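Local coordinates for penicillin binding protein 2X (Streptococcus thermophilus, PDB 5U47), which probably cross-links the peptides of adjacent glycan strands in septal peptidoglycan as a transpeptidase, and is the kind of enzyme that beta-lactams inactivate, at residues Tyr317-Gly322 / Arg343-Ala348; Glu468-Met473 / Asp501-Ser506. The protein carries 1 engineered substitution. All coordinates share one frame; numbering follows the deposited sequence.

Interaction 1: Tyr317-Gly322 / Arg343-Ala348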
loop_
_atom_site.group_PDB
_atom_site.type_symbol
_atom_site.label_atom_id
_atom_site.label_comp_id
_atom_site.label_asym_id
_atom_site.label_seq_id
_atom_site.Cartn_x
_atom_site.Cartn_y
_atom_site.Cartn_z
ATOM N N TYR A 317 -28.220 -0.940 30.565
ATOM C CA TYR A 317 -27.695 0.313 31.095
ATOM C C TYR A 317 -28.507 1.456 30.501
ATOM O O TYR A 317 -29.270 1.254 29.554
ATOM C CB TYR A 317 -26.206 0.474 30.731
ATOM C CG TYR A 317 -25.973 0.730 29.253
ATOM C CD1 TYR A 317 -25.887 -0.318 28.348
ATOM C CD2 TYR A 317 -25.858 2.030 28.765
ATOM C CE1 TYR A 317 -25.692 -0.083 27.002
ATOM C CE2 TYR A 317 -25.660 2.275 27.419
ATOM C CZ TYR A 317 -25.587 1.222 26.543
ATOM O OH TYR A 317 -25.391 1.473 25.200
ATOM N N SER A 318 -28.333 2.653 31.048
ATOM C CA SER A 318 -29.015 3.832 30.543
ATOM C C SER A 318 -27.993 4.836 30.007
ATOM O O SER A 318 -26.959 5.065 30.627
ATOM C CB SER A 318 -29.841 4.487 31.648
ATOM O OG SER A 318 -30.500 5.625 31.135
ATOM N N ASN A 319 -28.296 5.438 28.857
ATOM C CA ASN A 319 -27.432 6.465 28.275
ATOM C C ASN A 319 -27.986 7.864 28.563
ATOM O O ASN A 319 -27.475 8.852 28.031
ATOM C CB ASN A 319 -27.301 6.260 26.758
ATOM C CG ASN A 319 -28.619 6.438 26.015
ATOM O OD1 ASN A 319 -29.676 6.643 26.624
ATOM N ND2 ASN A 319 -28.563 6.360 24.687
ATOM N N ALA A 320 -29.001 7.940 29.429
ATOM C CA ALA A 320 -29.704 9.193 29.704
ATOM C C ALA A 320 -28.865 10.310 30.306
ATOM O O ALA A 320 -29.105 11.487 30.014
ATOM C CB ALA A 320 -30.915 8.922 30.595
ATOM N N ASN A 321 -27.905 9.955 31.154
ATOM C CA ASN A 321 -27.056 10.952 31.806
ATOM C C ASN A 321 -25.635 10.931 31.285
ATOM O O ASN A 321 -24.778 11.662 31.785
ATOM C CB ASN A 321 -27.055 10.714 33.319
ATOM C CG ASN A 321 -28.408 10.970 33.951
ATOM O OD1 ASN A 321 -28.852 10.214 34.808
ATOM N ND2 ASN A 321 -29.074 12.031 33.522
ATOM N N GLY A 322 -25.389 10.121 30.259
ATOM C CA GLY A 322 -24.044 9.976 29.741
ATOM C C GLY A 322 -23.178 9.311 30.787
ATOM O O GLY A 322 -23.681 8.642 31.691
ATOM N N ARG A 343 -32.435 6.248 26.937
ATOM C CA ARG A 343 -33.111 4.951 26.874
ATOM C C ARG A 343 -32.259 3.825 27.473
ATOM O O ARG A 343 -31.024 3.908 27.515
ATOM C CB ARG A 343 -33.505 4.635 25.421
ATOM C CG ARG A 343 -34.083 3.240 25.168
ATOM C CD ARG A 343 -34.653 3.093 23.762
ATOM N NE ARG A 343 -33.746 3.602 22.724
ATOM C CZ ARG A 343 -33.971 3.517 21.413
ATOM N NH1 ARG A 343 -35.051 2.898 20.940
ATOM N NH2 ARG A 343 -33.084 4.030 20.564
ATOM N N THR A 344 -32.946 2.786 27.944
ATOM C CA THR A 344 -32.313 1.614 28.527
ATOM C C THR A 344 -32.087 0.608 27.408
ATOM O O THR A 344 -33.000 0.319 26.633
ATOM C CB THR A 344 -33.180 1.008 29.645
ATOM O OG1 THR A 344 -33.403 1.999 30.648
ATOM C CG2 THR A 344 -32.502 -0.197 30.284
ATOM N N MET A 345 -30.861 0.096 27.317
ATOM C CA MET A 345 -30.484 -0.851 26.276
ATOM C C MET A 345 -29.627 -1.988 26.762
ATOM O O MET A 345 -28.904 -1.878 27.741
ATOM C CB MET A 345 -29.634 -0.149 25.213
ATOM C CG MET A 345 -30.369 0.776 24.277
ATOM S SD MET A 345 -29.192 1.614 23.200
ATOM C CE MET A 345 -28.443 2.764 24.354
ATOM N N SER A 346 -29.707 -3.074 26.013
ATOM C CA SER A 346 -28.844 -4.231 26.173
ATOM C C SER A 346 -27.454 -3.771 25.685
ATOM O O SER A 346 -27.375 -2.797 24.941
ATOM C CB SER A 346 -29.385 -5.333 25.262
ATOM O OG SER A 346 -28.564 -6.456 25.204
ATOM N N PHE A 347 -26.365 -4.419 26.101
ATOM C CA PHE A 347 -25.038 -4.028 25.588
ATOM C C PHE A 347 -24.910 -4.360 24.107
ATOM O O PHE A 347 -24.217 -3.653 23.364
ATOM C CB PHE A 347 -23.885 -4.643 26.388
ATOM C CG PHE A 347 -23.626 -3.948 27.695
ATOM C CD1 PHE A 347 -22.893 -2.766 27.727
ATOM C CD2 PHE A 347 -24.115 -4.459 28.884
ATOM C CE1 PHE A 347 -22.647 -2.110 28.923
ATOM C CE2 PHE A 347 -23.879 -3.804 30.088
ATOM C CZ PHE A 347 -23.144 -2.627 30.107
ATOM N N ALA A 348 -25.587 -5.429 23.680
ATOM C CA ALA A 348 -25.570 -5.828 22.264
ATOM C C ALA A 348 -26.266 -4.749 21.439
ATOM O O ALA A 348 -25.805 -4.382 20.344
ATOM C CB ALA A 348 -26.265 -7.168 22.083
HETATM O O HOH W 1 -33.123 5.381 30.391
#
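The ring of Y317 overlaps that of F347 in an offset stack, with the planes at 30° and the centroids 5.0 Å apart. Y317 CD1 lies over one face of the F347 ring, toward its rim, 3.7 Å from F347 CE1. The phenol end of Y317 meets M345, whose CE sits 3.4 Å from Y317 OH. The M345 chain bends at its last torsion (chi3 -73°), which turns CE toward Y317 OH and also toward N319 ND2. Y317 OH itself is hydrogen-bonded to S355, the neighbour of S354 in what is probably the SxN motif of the transpeptidase domain.

Y317 and M345 form an antiparallel hydrogen-bonded pair. M345 N gives the straighter bond, 3.0 Å to Y317 O. S318 and T344 follow as a non-hydrogen-bonded pair, with their side chains on the other face of the ribbon. A water lies 2.7 Å from S318 OG and holds T344 OG1 only weakly. S318 OG also accepts from A320 N, forming an ST turn at the end of the strand. Beyond the strand pair, N319 OD1 accepts from R343 N at 2.8 Å, N319 N bonds weakly to R343 O, and N319 ND2 is held by D332.

Strand 344-346 runs directly into helix 347-352, with S346 at the N-cap. Helix 356-366 packs against both rings through M361.

Interaction 2: Glu468-Met473 / Asp501-Ser506; sequences ETRNYM and DVTVKS. Engineered in segment 501-506: T503 (natural residue Ala).
Apolar contact centres on M473 and T503. T503 is an engineered residue; the natural one is alanine. M473 CB is directed at the strand, and the M473 chain bends at the last torsion (chi3 74°). This brings CE to 3.5 Å from T503 CG2. The methyl CG2 of T503 also touches M473 CB at 3.6 Å and M473 SD at 3.7 Å, so it lies against the thioether chain at several points. M473 CE reaches on to K505 CB, 3.9 Å away. R470 adds its CB and CG beside the T503 side chain.

Helix 463-478 meets strand 503-510, an outermost strand of the five-stranded antiparallel sheet of the transpeptidase domain. The short segment axes approach to 6.7 Å at an angle of 70°. K505 probably belongs to the KSG-type active-site motif of penicillin-binding proteins, on the strand lining the catalytic cleft. Its NZ bonds to S506 O at 2.8 Å and to S354 OG, and its side chain touches S295, probably the serine of the SxxK motif.

One backbone bond crosses the contact. V504 N donates to M473 O at 3.2 Å. The bond is straight at the hydrogen, but the donor stands well above the carbonyl plane, 63° out of it. T503 OG1 lies 2.8 Å from R470 O and is also hydrogen-bonded to S536 OG. The guanidinium of R470 turns away from the strand. Its NE and NH2 bond to S536 O and E537 O, just after strand 526-534, and its NH1 bonds to I426 O in helix 416-427.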
loop_
_atom_site.group_PDB
_atom_site.type_symbol
_atom_site.label_atom_id
_atom_site.label_comp_id
_atom_site.label_asym_id
_atom_site.label_seq_id
_atom_site.Cartn_x
_atom_site.Cartn_y
_atom_site.Cartn_z
ATOM N N GLU A 468 -17.973 -14.260 17.768
ATOM C CA GLU A 468 -19.083 -13.591 18.451
ATOM C C GLU A 468 -19.153 -12.115 18.076
ATOM O O GLU A 468 -20.245 -11.576 17.874
ATOM C CB GLU A 468 -19.023 -13.813 19.970
ATOM C CG GLU A 468 -19.296 -15.266 20.317
ATOM C CD GLU A 468 -19.250 -15.562 21.806
ATOM O OE1 GLU A 468 -19.401 -16.756 22.184
ATOM O OE2 GLU A 468 -19.064 -14.613 22.597
ATOM N N THR A 469 -17.998 -11.473 17.965
ATOM C CA THR A 469 -17.940 -10.079 17.549
ATOM C C THR A 469 -18.578 -9.929 16.157
ATOM O O THR A 469 -19.417 -9.044 15.959
ATOM C CB THR A 469 -16.492 -9.534 17.545
ATOM O OG1 THR A 469 -15.962 -9.585 18.872
ATOM C CG2 THR A 469 -16.452 -8.094 17.069
ATOM N N ARG A 470 -18.231 -10.830 15.229
ATOM C CA ARG A 470 -18.793 -10.781 13.869
ATOM C C ARG A 470 -20.305 -10.975 13.876
ATOM O O ARG A 470 -21.018 -10.305 13.135
ATOM C CB ARG A 470 -18.142 -11.802 12.938
ATOM C CG ARG A 470 -16.688 -11.483 12.560
ATOM C CD ARG A 470 -16.210 -12.305 11.365
ATOM N NE ARG A 470 -16.469 -13.740 11.524
ATOM C CZ ARG A 470 -15.724 -14.591 12.236
ATOM N NH1 ARG A 470 -14.638 -14.191 12.906
ATOM N NH2 ARG A 470 -16.081 -15.867 12.303
ATOM N N ASN A 471 -20.791 -11.877 14.720
ATOM C CA ASN A 471 -22.230 -12.097 14.825
ATOM C C ASN A 471 -22.940 -10.852 15.402
ATOM O O ASN A 471 -23.970 -10.444 14.877
ATOM C CB ASN A 471 -22.553 -13.344 15.631
ATOM C CG ASN A 471 -24.049 -13.591 15.712
ATOM O OD1 ASN A 471 -24.727 -13.668 14.686
ATOM N ND2 ASN A 471 -24.574 -13.683 16.925
ATOM N N TYR A 472 -22.389 -10.235 16.446
ATOM C CA TYR A 472 -22.999 -9.004 16.987
ATOM C C TYR A 472 -23.029 -7.907 15.922
ATOM O O TYR A 472 -23.972 -7.121 15.858
ATOM C CB TYR A 472 -22.287 -8.497 18.255
ATOM C CG TYR A 472 -22.462 -9.397 19.461
ATOM C CD1 TYR A 472 -23.726 -9.662 19.969
ATOM C CD2 TYR A 472 -21.369 -9.940 20.126
ATOM C CE1 TYR A 472 -23.904 -10.479 21.082
ATOM C CE2 TYR A 472 -21.538 -10.756 21.230
ATOM C CZ TYR A 472 -22.807 -11.017 21.701
ATOM O OH TYR A 472 -22.977 -11.819 22.799
ATOM N N MET A 473 -22.009 -7.882 15.072
ATOM C CA MET A 473 -21.925 -6.897 13.974
ATOM C C MET A 473 -22.990 -7.070 12.876
ATOM O O MET A 473 -23.226 -6.141 12.098
ATOM C CB MET A 473 -20.516 -6.896 13.363
ATOM C CG MET A 473 -19.469 -6.236 14.242
ATOM S SD MET A 473 -17.771 -6.506 13.676
ATOM C CE MET A 473 -17.701 -5.432 12.249
ATOM N N ASP A 501 -25.294 -12.880 4.969
ATOM C CA ASP A 501 -25.278 -12.109 6.198
ATOM C C ASP A 501 -23.989 -11.291 6.093
ATOM O O ASP A 501 -22.941 -11.816 5.682
ATOM C CB ASP A 501 -25.196 -12.997 7.438
ATOM C CG ASP A 501 -26.494 -13.717 7.748
ATOM O OD1 ASP A 501 -27.599 -13.224 7.406
ATOM O OD2 ASP A 501 -26.401 -14.781 8.379
ATOM N N VAL A 502 -24.061 -10.023 6.467
ATOM C CA VAL A 502 -22.915 -9.142 6.365
ATOM C C VAL A 502 -22.600 -8.560 7.736
ATOM O O VAL A 502 -23.467 -8.026 8.422
ATOM C CB VAL A 502 -23.159 -7.990 5.375
ATOM C CG1 VAL A 502 -21.852 -7.284 5.063
ATOM C CG2 VAL A 502 -23.783 -8.501 4.068
ATOM N N THR A 503 -21.346 -8.685 8.107
ATOM C CA THR A 503 -20.809 -8.195 9.375
ATOM C C THR A 503 -20.374 -6.749 9.139
ATOM O O THR A 503 -19.447 -6.487 8.353
ATOM C CB THR A 503 -19.646 -9.127 9.786
ATOM O OG1 THR A 503 -20.207 -10.260 10.460
ATOM C CG2 THR A 503 -18.604 -8.456 10.683
ATOM N N VAL A 504 -21.045 -5.797 9.788
ATOM C CA VAL A 504 -20.720 -4.403 9.565
ATOM C C VAL A 504 -20.626 -3.578 10.841
ATOM O O VAL A 504 -21.199 -3.937 11.867
ATOM C CB VAL A 504 -21.784 -3.765 8.659
ATOM C CG1 VAL A 504 -21.858 -4.502 7.323
ATOM C CG2 VAL A 504 -23.157 -3.803 9.339
ATOM N N LYS A 505 -19.887 -2.474 10.761
ATOM C CA LYS A 505 -19.837 -1.479 11.836
ATOM C C LYS A 505 -19.545 -0.141 11.209
ATOM O O LYS A 505 -18.588 0.009 10.447
ATOM C CB LYS A 505 -18.792 -1.789 12.905
ATOM C CG LYS A 505 -18.818 -0.794 14.087
ATOM C CD LYS A 505 -20.128 -0.856 14.887
ATOM C CE LYS A 505 -20.197 0.200 15.974
ATOM N NZ LYS A 505 -20.603 1.536 15.452
ATOM N N SER A 506 -20.360 0.835 11.548
ATOM C CA SER A 506 -20.214 2.167 11.044
ATOM C C SER A 506 -19.440 2.960 12.033
ATOM O O SER A 506 -19.321 2.599 13.214
ATOM C CB SER A 506 -21.597 2.842 10.928
ATOM O OG SER A 506 -22.246 2.854 12.198
#

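In the fold
All four segments belong to the transpeptidase domain. The chain runs through helix 297-308 to strand 316-318. Interaction 1 then closes a loop of 20 residues when strand 344-346 returns alongside it. Helices 347-352 and 356-366 follow. Much later, helix 463-478 opens interaction 2, which closes a 27-residue loop when strand 503-510 enters the five-stranded sheet. The two loops stand in series and neither nests in nor crosses the other. The centres of interactions 1 and 2 are about 20 Å apart. They meet where A348 CB packs against Y472 CD1 at 4.1 Å. Interaction 1 pairs strand 316-318 with strand 344-346, next to helix 347-352, and interaction 2 joins a helix to the sheet edge.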